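PDB 2R5S: uncharacterized protein VP0806 from Vibrio parahaemolyticus, which is of unknown function but carries tetratricopeptide repeats in this C-terminal part of a thioredoxin-domain protein, which may act in protein-disulfide reduction. Local coordinates for residues 108-112 with 141-146; 124-129 with 163-167. All blocks are in the same frame, centred on the assembly; numbering follows the deposited sequence.

Contact 1 (108-112 with 141-146); sequences FELAC and AQDGEV
C112 and F108, one turn apart on the helix, form the close-packed side of this contact against V146 and A141. The sulfur of C112 rests on V146, SG lying 3.6 Å from CG2, and it also reaches the start of the second helix, with SG 3.5 Å from the carbonyl O of E145. V146 CG2 also lies 4.2 Å from F108 CB. At the other end the phenyl ring takes A141 over one face: A141 CB stands 4.3 Å from the centroid of the F108 ring and 26° off its normal, the geometry of a CH-pi contact. Both segments lie in a tetratricopeptide-repeat region. The starts of helix 108-120 and helix 145-157 meet here, alternate helices of an alpha-helical stack, consistent with tetratricopeptide-type packing, and I134 of the intervening helix 124-135 touches both F108 and A141. The polar side is looser. Q142, folded back at chi2 (65°), brings OE1 within 3.5 Å of F108 CB and lays its amide beside E109. The extended chains of E109 and E145 pass at a slant, E109 CG being 3.9 Å from E145 OE1. If both are ionised, E109 OE1 and E145 OE1, 5.0 Å apart, would repel mildly, and E109 is exposed to solvent.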
ATOM      1  N   PHE A 108     -12.503 -16.865 -12.620  1.00 56.20           N
ATOM      2  CA  PHE A 108     -11.497 -16.641 -11.567  1.00 54.73           C
ATOM      3  C   PHE A 108     -10.210 -16.102 -12.141  1.00 54.45           C
ATOM      4  O   PHE A 108      -9.543 -15.331 -11.503  1.00 54.75           O
ATOM      5  CB  PHE A 108     -11.220 -17.927 -10.770  1.00 53.82           C
ATOM      6  CG  PHE A 108     -12.387 -18.348  -9.875  1.00 54.74           C
ATOM      7  CD1 PHE A 108     -13.281 -17.394  -9.393  1.00 53.29           C
ATOM      8  CD2 PHE A 108     -12.595 -19.674  -9.553  1.00 51.86           C
ATOM      9  CE1 PHE A 108     -14.379 -17.761  -8.567  1.00 54.96           C
ATOM     10  CE2 PHE A 108     -13.680 -20.057  -8.736  1.00 59.94           C
ATOM     11  CZ  PHE A 108     -14.573 -19.091  -8.235  1.00 56.59           C
ATOM     12  N   GLU A 109      -9.867 -16.529 -13.346  1.00 54.13           N
ATOM     13  CA  GLU A 109      -8.644 -16.097 -14.003  1.00 54.54           C
ATOM     14  C   GLU A 109      -8.635 -14.566 -14.365  1.00 54.97           C
ATOM     15  O   GLU A 109      -7.571 -13.927 -14.455  1.00 54.26           O
ATOM     16  CB  GLU A 109      -8.402 -16.979 -15.243  1.00 53.53           C
ATOM     17  CG  GLU A 109      -7.213 -16.490 -16.079  1.00 57.10           C
ATOM     18  CD  GLU A 109      -7.015 -17.210 -17.423  1.00 54.12           C
ATOM     19  OE1 GLU A 109      -7.181 -18.439 -17.491  1.00 56.65           O
ATOM     20  OE2 GLU A 109      -6.689 -16.521 -18.401  1.00 53.76           O
ATOM     21  N   LEU A 110      -9.817 -14.002 -14.596  1.00 55.27           N
ATOM     22  CA  LEU A 110      -9.962 -12.554 -14.829  1.00 55.48           C
ATOM     23  C   LEU A 110      -9.778 -11.793 -13.532  1.00 54.52           C
ATOM     24  O   LEU A 110      -9.322 -10.650 -13.524  1.00 54.54           O
ATOM     25  CB  LEU A 110     -11.357 -12.225 -15.336  1.00 55.75           C
ATOM     26  CG  LEU A 110     -11.416 -11.850 -16.812  1.00 57.35           C
ATOM     27  CD1 LEU A 110     -12.878 -11.967 -17.203  1.00 57.68           C
ATOM     28  CD2 LEU A 110     -10.876 -10.408 -16.945  1.00 58.12           C
ATOM     29  N   ALA A 111     -10.151 -12.445 -12.449  1.00 53.82           N
ATOM     30  CA  ALA A 111     -10.087 -11.832 -11.145  1.00 54.42           C
ATOM     31  C   ALA A 111      -8.646 -11.704 -10.727  1.00 54.17           C
ATOM     32  O   ALA A 111      -8.229 -10.621 -10.309  1.00 54.69           O
ATOM     33  CB  ALA A 111     -10.940 -12.567 -10.133  1.00 53.41           C
ATOM     34  N   CYS A 112      -7.871 -12.768 -10.930  1.00 54.74           N
ATOM     35  CA  CYS A 112      -6.425 -12.755 -10.702  1.00 54.67           C
ATOM     36  C   CYS A 112      -5.744 -11.636 -11.456  1.00 53.79           C
ATOM     37  O   CYS A 112      -4.932 -10.922 -10.893  1.00 55.51           O
ATOM     38  CB  CYS A 112      -5.812 -14.132 -11.007  1.00 54.65           C
ATOM     39  SG  CYS A 112      -6.257 -15.366  -9.692  1.00 59.96           S
ATOM     40  N   ALA A 141      -9.556 -21.991  -5.299  1.00 51.20           N
ATOM     41  CA  ALA A 141     -10.145 -21.376  -6.478  1.00 50.83           C
ATOM     42  C   ALA A 141      -9.124 -21.373  -7.562  1.00 51.01           C
ATOM     43  O   ALA A 141      -8.018 -20.922  -7.336  1.00 51.60           O
ATOM     44  CB  ALA A 141     -10.563 -19.959  -6.211  1.00 48.42           C
ATOM     45  N   GLN A 142      -9.494 -21.832  -8.746  1.00 52.43           N
ATOM     46  CA  GLN A 142      -8.622 -21.680  -9.910  1.00 53.67           C
ATOM     47  C   GLN A 142      -7.309 -22.465  -9.797  1.00 54.52           C
ATOM     48  O   GLN A 142      -6.265 -22.106 -10.359  1.00 56.21           O
ATOM     49  CB  GLN A 142      -8.429 -20.190 -10.290  1.00 52.74           C
ATOM     50  CG  GLN A 142      -7.789 -19.916 -11.700  1.00 53.03           C
ATOM     51  CD  GLN A 142      -8.643 -20.366 -12.892  1.00 53.48           C
ATOM     52  OE1 GLN A 142      -9.870 -20.405 -12.826  1.00 53.20           O
ATOM     53  NE2 GLN A 142      -7.969 -20.691 -14.015  1.00 53.88           N
ATOM     54  N   ASP A 143      -7.408 -23.634  -9.185  1.00 55.59           N
ATOM     55  CA  ASP A 143      -6.263 -24.524  -9.075  1.00 56.22           C
ATOM     56  C   ASP A 143      -5.221 -23.877  -8.170  1.00 56.10           C
ATOM     57  O   ASP A 143      -4.002 -23.936  -8.415  1.00 56.02           O
ATOM     58  CB  ASP A 143      -5.680 -24.886 -10.472  1.00 56.70           C
ATOM     59  CG  ASP A 143      -5.065 -26.246 -10.494  1.00 57.69           C
ATOM     60  OD1 ASP A 143      -5.406 -27.044  -9.597  1.00 54.45           O
ATOM     61  OD2 ASP A 143      -4.241 -26.541 -11.402  1.00 58.80           O
ATOM     62  N   GLY A 144      -5.727 -23.274  -7.108  1.00 56.25           N
ATOM     63  CA  GLY A 144      -4.900 -22.484  -6.227  1.00 57.07           C
ATOM     64  C   GLY A 144      -4.174 -21.275  -6.781  1.00 57.33           C
ATOM     65  O   GLY A 144      -3.334 -20.727  -6.077  1.00 57.86           O
ATOM     66  N   GLU A 145      -4.509 -20.845  -8.008  1.00 57.12           N
ATOM     67  CA  GLU A 145      -3.973 -19.618  -8.600  1.00 57.04           C
ATOM     68  C   GLU A 145      -4.506 -18.320  -7.946  1.00 56.76           C
ATOM     69  O   GLU A 145      -3.858 -17.299  -8.017  1.00 58.12           O
ATOM     70  CB  GLU A 145      -4.144 -19.657 -10.151  1.00 56.97           C
ATOM     71  CG  GLU A 145      -4.311 -18.326 -10.899  1.00 58.89           C
ATOM     72  CD  GLU A 145      -4.421 -18.469 -12.483  1.00 60.30           C
ATOM     73  OE1 GLU A 145      -4.790 -17.454 -13.167  1.00 60.94           O
ATOM     74  OE2 GLU A 145      -4.179 -19.586 -13.031  1.00 59.71           O
ATOM     75  N   VAL A 146      -5.664 -18.356  -7.302  1.00 54.49           N
ATOM     76  CA  VAL A 146      -6.182 -17.227  -6.592  1.00 53.48           C
ATOM     77  C   VAL A 146      -5.534 -17.000  -5.229  1.00 54.19           C
ATOM     78  O   VAL A 146      -5.205 -15.871  -4.902  1.00 54.76           O
ATOM     79  CB  VAL A 146      -7.743 -17.372  -6.338  1.00 52.95           C
ATOM     80  CG1 VAL A 146      -8.214 -16.410  -5.265  1.00 49.33           C
ATOM     81  CG2 VAL A 146      -8.528 -17.207  -7.645  1.00 49.89           C
TER

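Contact 2 (124-129 with 163-167); sequences DEEALE and IASKY
The axes of helix segments 124-129 and 163-167 run nearly parallel, 15° apart in N-to-C direction, and approach to 10.3 Å, with E125 nearest I163 and L128 nearest Y167 by their CA atoms. Y167 carries much of the interface. L128 CB sits over the centre of the phenol ring, 3.9 Å from the Y167 centroid and only 12° from the ring normal, which defines a CH-pi contact over the face. In the ring plane, at the hydroxyl end, Y167 OH donates a hydrogen bond to E129 OE1 at 2.9 Å. That oxygen is met on its anti side, 26° out of the carboxylate plane, and the carboxylate stands almost perpendicular to the ring. E129 reaches the hydroxyl by a bend at chi2. One ring is therefore gripped in two ways, by a methylene over its face and by a carboxylate at its edge. Near-parallel packing of helices two apart in the chain is consistent with the tetratricopeptide-type stack of this region, and it places helix 124-135 beside helix 162-174. Helix 145-157 covers the buried flank, where L128 touches I153 and Y167 touches F150. I163 continues the apolar seam: its CG2 branch, anti to the backbone N, meets L128 CD1 at 3.8 Å. The side chains of I163 and E125 cross at about a right angle. The other I163 branch ends in CD1, which lies 3.6 Å from CG of E125. The closest approach of this pair is at the carboxylate, where I163 CD1 is 3.2 Å from E125 OE2.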
ATOM      1  N   ASP A 124      -4.425  -1.808  -3.677  1.00 54.33           N
ATOM      2  CA  ASP A 124      -4.184  -3.114  -3.076  1.00 55.32           C
ATOM      3  C   ASP A 124      -5.262  -3.541  -2.167  1.00 54.63           C
ATOM      4  O   ASP A 124      -5.463  -4.713  -2.040  1.00 55.83           O
ATOM      5  CB  ASP A 124      -2.860  -3.172  -2.330  1.00 55.91           C
ATOM      6  CG  ASP A 124      -1.696  -2.858  -3.230  1.00 57.82           C
ATOM      7  OD1 ASP A 124      -1.575  -3.516  -4.288  1.00 60.69           O
ATOM      8  OD2 ASP A 124      -0.927  -1.930  -2.892  1.00 61.55           O
ATOM      9  N   GLU A 125      -5.943  -2.614  -1.527  1.00 54.98           N
ATOM     10  CA  GLU A 125      -7.103  -2.965  -0.699  1.00 56.19           C
ATOM     11  C   GLU A 125      -8.130  -3.678  -1.550  1.00 55.21           C
ATOM     12  O   GLU A 125      -8.503  -4.804  -1.236  1.00 57.29           O
ATOM     13  CB  GLU A 125      -7.708  -1.753   0.054  1.00 56.20           C
ATOM     14  CG  GLU A 125      -8.667  -2.141   1.201  1.00 58.57           C
ATOM     15  CD  GLU A 125      -9.359  -0.934   1.849  1.00 60.78           C
ATOM     16  OE1 GLU A 125     -10.100  -0.179   1.162  1.00 68.39           O
ATOM     17  OE2 GLU A 125      -9.185  -0.734   3.075  1.00 67.59           O
ATOM     18  N   GLU A 126      -8.562  -3.048  -2.640  1.00 55.15           N
ATOM     19  CA  GLU A 126      -9.438  -3.678  -3.652  1.00 54.34           C
ATOM     20  C   GLU A 126      -8.910  -4.976  -4.293  1.00 54.16           C
ATOM     21  O   GLU A 126      -9.700  -5.886  -4.465  1.00 54.53           O
ATOM     22  CB  GLU A 126      -9.751  -2.693  -4.796  1.00 54.03           C
ATOM     23  CG  GLU A 126     -10.656  -1.490  -4.436  1.00 54.87           C
ATOM     24  CD  GLU A 126     -10.483  -0.352  -5.436  1.00 55.02           C
ATOM     25  OE1 GLU A 126      -9.363   0.219  -5.514  1.00 55.29           O
ATOM     26  OE2 GLU A 126     -11.445  -0.065  -6.183  1.00 55.90           O
ATOM     27  N   ALA A 127      -7.638  -5.016  -4.743  1.00 53.33           N
ATOM     28  CA  ALA A 127      -6.982  -6.240  -5.180  1.00 53.11           C
ATOM     29  C   ALA A 127      -7.238  -7.404  -4.169  1.00 54.89           C
ATOM     30  O   ALA A 127      -7.739  -8.453  -4.539  1.00 57.11           O
ATOM     31  CB  ALA A 127      -5.512  -6.006  -5.267  1.00 51.28           C
ATOM     32  N   LEU A 128      -6.881  -7.213  -2.901  1.00 54.68           N
ATOM     33  CA  LEU A 128      -6.941  -8.270  -1.907  1.00 54.03           C
ATOM     34  C   LEU A 128      -8.380  -8.532  -1.536  1.00 54.28           C
ATOM     35  O   LEU A 128      -8.716  -9.648  -1.122  1.00 53.72           O
ATOM     36  CB  LEU A 128      -6.155  -7.876  -0.651  1.00 53.85           C
ATOM     37  CG  LEU A 128      -4.632  -7.862  -0.820  1.00 53.21           C
ATOM     38  CD1 LEU A 128      -3.885  -6.979   0.192  1.00 49.81           C
ATOM     39  CD2 LEU A 128      -4.005  -9.289  -0.903  1.00 52.45           C
ATOM     40  N   GLU A 129      -9.251  -7.531  -1.624  1.00 53.79           N
ATOM     41  CA  GLU A 129     -10.678  -7.799  -1.225  1.00 53.14           C
ATOM     42  C   GLU A 129     -11.304  -8.602  -2.371  1.00 53.55           C
ATOM     43  O   GLU A 129     -11.984  -9.595  -2.160  1.00 51.38           O
ATOM     44  CB  GLU A 129     -11.463  -6.522  -1.038  1.00 52.93           C
ATOM     45  CG  GLU A 129     -12.997  -6.732  -0.913  1.00 56.14           C
ATOM     46  CD  GLU A 129     -13.468  -6.928   0.501  1.00 60.05           C
ATOM     47  OE1 GLU A 129     -12.609  -7.118   1.404  1.00 63.38           O
ATOM     48  OE2 GLU A 129     -14.714  -6.917   0.746  1.00 64.55           O
ATOM     49  N   ILE A 163      -2.771  -2.879   5.391  1.00 57.55           N
ATOM     50  CA  ILE A 163      -3.733  -3.580   4.509  1.00 56.53           C
ATOM     51  C   ILE A 163      -3.208  -5.017   4.352  1.00 54.60           C
ATOM     52  O   ILE A 163      -3.941  -5.956   4.590  1.00 53.67           O
ATOM     53  CB  ILE A 163      -3.962  -2.819   3.141  1.00 56.76           C
ATOM     54  CG1 ILE A 163      -4.816  -1.558   3.347  1.00 58.72           C
ATOM     55  CG2 ILE A 163      -4.624  -3.706   2.070  1.00 57.43           C
ATOM     56  CD1 ILE A 163      -6.267  -1.836   3.860  1.00 61.13           C
ATOM     57  N   ALA A 164      -1.929  -5.167   3.988  1.00 53.23           N
ATOM     58  CA  ALA A 164      -1.283  -6.472   3.939  1.00 51.70           C
ATOM     59  C   ALA A 164      -1.529  -7.215   5.262  1.00 51.93           C
ATOM     60  O   ALA A 164      -1.989  -8.331   5.243  1.00 51.35           O
ATOM     61  CB  ALA A 164       0.291  -6.335   3.649  1.00 51.74           C
ATOM     62  N   SER A 165      -1.263  -6.590   6.407  1.00 52.26           N
ATOM     63  CA  SER A 165      -1.499  -7.251   7.683  1.00 52.83           C
ATOM     64  C   SER A 165      -2.956  -7.649   7.962  1.00 53.50           C
ATOM     65  O   SER A 165      -3.208  -8.649   8.633  1.00 52.66           O
ATOM     66  CB  SER A 165      -0.933  -6.425   8.834  1.00 53.50           C
ATOM     67  OG  SER A 165       0.469  -6.212   8.653  1.00 56.47           O
ATOM     68  N   LYS A 166      -3.930  -6.895   7.469  1.00 53.50           N
ATOM     69  CA  LYS A 166      -5.305  -7.297   7.767  1.00 55.55           C
ATOM     70  C   LYS A 166      -5.732  -8.535   6.962  1.00 55.56           C
ATOM     71  O   LYS A 166      -6.386  -9.414   7.452  1.00 56.74           O
ATOM     72  CB  LYS A 166      -6.285  -6.113   7.624  1.00 55.47           C
ATOM     73  CG  LYS A 166      -7.635  -6.462   7.036  1.00 57.31           C
ATOM     74  CD  LYS A 166      -8.410  -5.202   6.686  1.00 60.26           C
ATOM     75  CE  LYS A 166      -9.516  -5.516   5.705  1.00 64.86           C
ATOM     76  NZ  LYS A 166     -10.860  -5.819   6.334  1.00 64.78           N
ATOM     77  N   TYR A 167      -5.314  -8.601   5.717  1.00 57.98           N
ATOM     78  CA  TYR A 167      -5.582  -9.747   4.865  1.00 57.59           C
ATOM     79  C   TYR A 167      -4.749 -10.975   5.160  1.00 56.63           C
ATOM     80  O   TYR A 167      -5.273 -12.081   5.041  1.00 57.57           O
ATOM     81  CB  TYR A 167      -5.526  -9.323   3.406  1.00 58.01           C
ATOM     82  CG  TYR A 167      -6.731  -8.452   3.097  1.00 60.74           C
ATOM     83  CD1 TYR A 167      -7.935  -9.013   2.681  1.00 60.24           C
ATOM     84  CD2 TYR A 167      -6.680  -7.063   3.281  1.00 62.57           C
ATOM     85  CE1 TYR A 167      -8.997  -8.238   2.428  1.00 60.73           C
ATOM     86  CE2 TYR A 167      -7.760  -6.276   3.007  1.00 61.66           C
ATOM     87  CZ  TYR A 167      -8.905  -6.870   2.573  1.00 61.16           C
ATOM     88  OH  TYR A 167     -10.013  -6.098   2.340  1.00 64.50           O
TER

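Overall arrangement
From the N terminus, the chain first builds the helices up to 92-103, then enters helix 108-120, whose start supplies the first side of contact 1. After a turn, helix 124-135 opens contact 2. The chain returns to contact 1 at 141-146, closing a loop with 28 residues between its segments, and runs along helix 145-157 before helix 162-174 closes contact 2 across 33 residues. The segments alternate, so the two loops cross. Contact 1 ties helix 108-120 to helix 145-157, while contact 2 ties helix 124-135 to helix 162-174. Their centres lie about 16 Å apart and their nearest atoms about 6 Å, so the contacts do not touch, joining alternate helices of 108-174 at separate places.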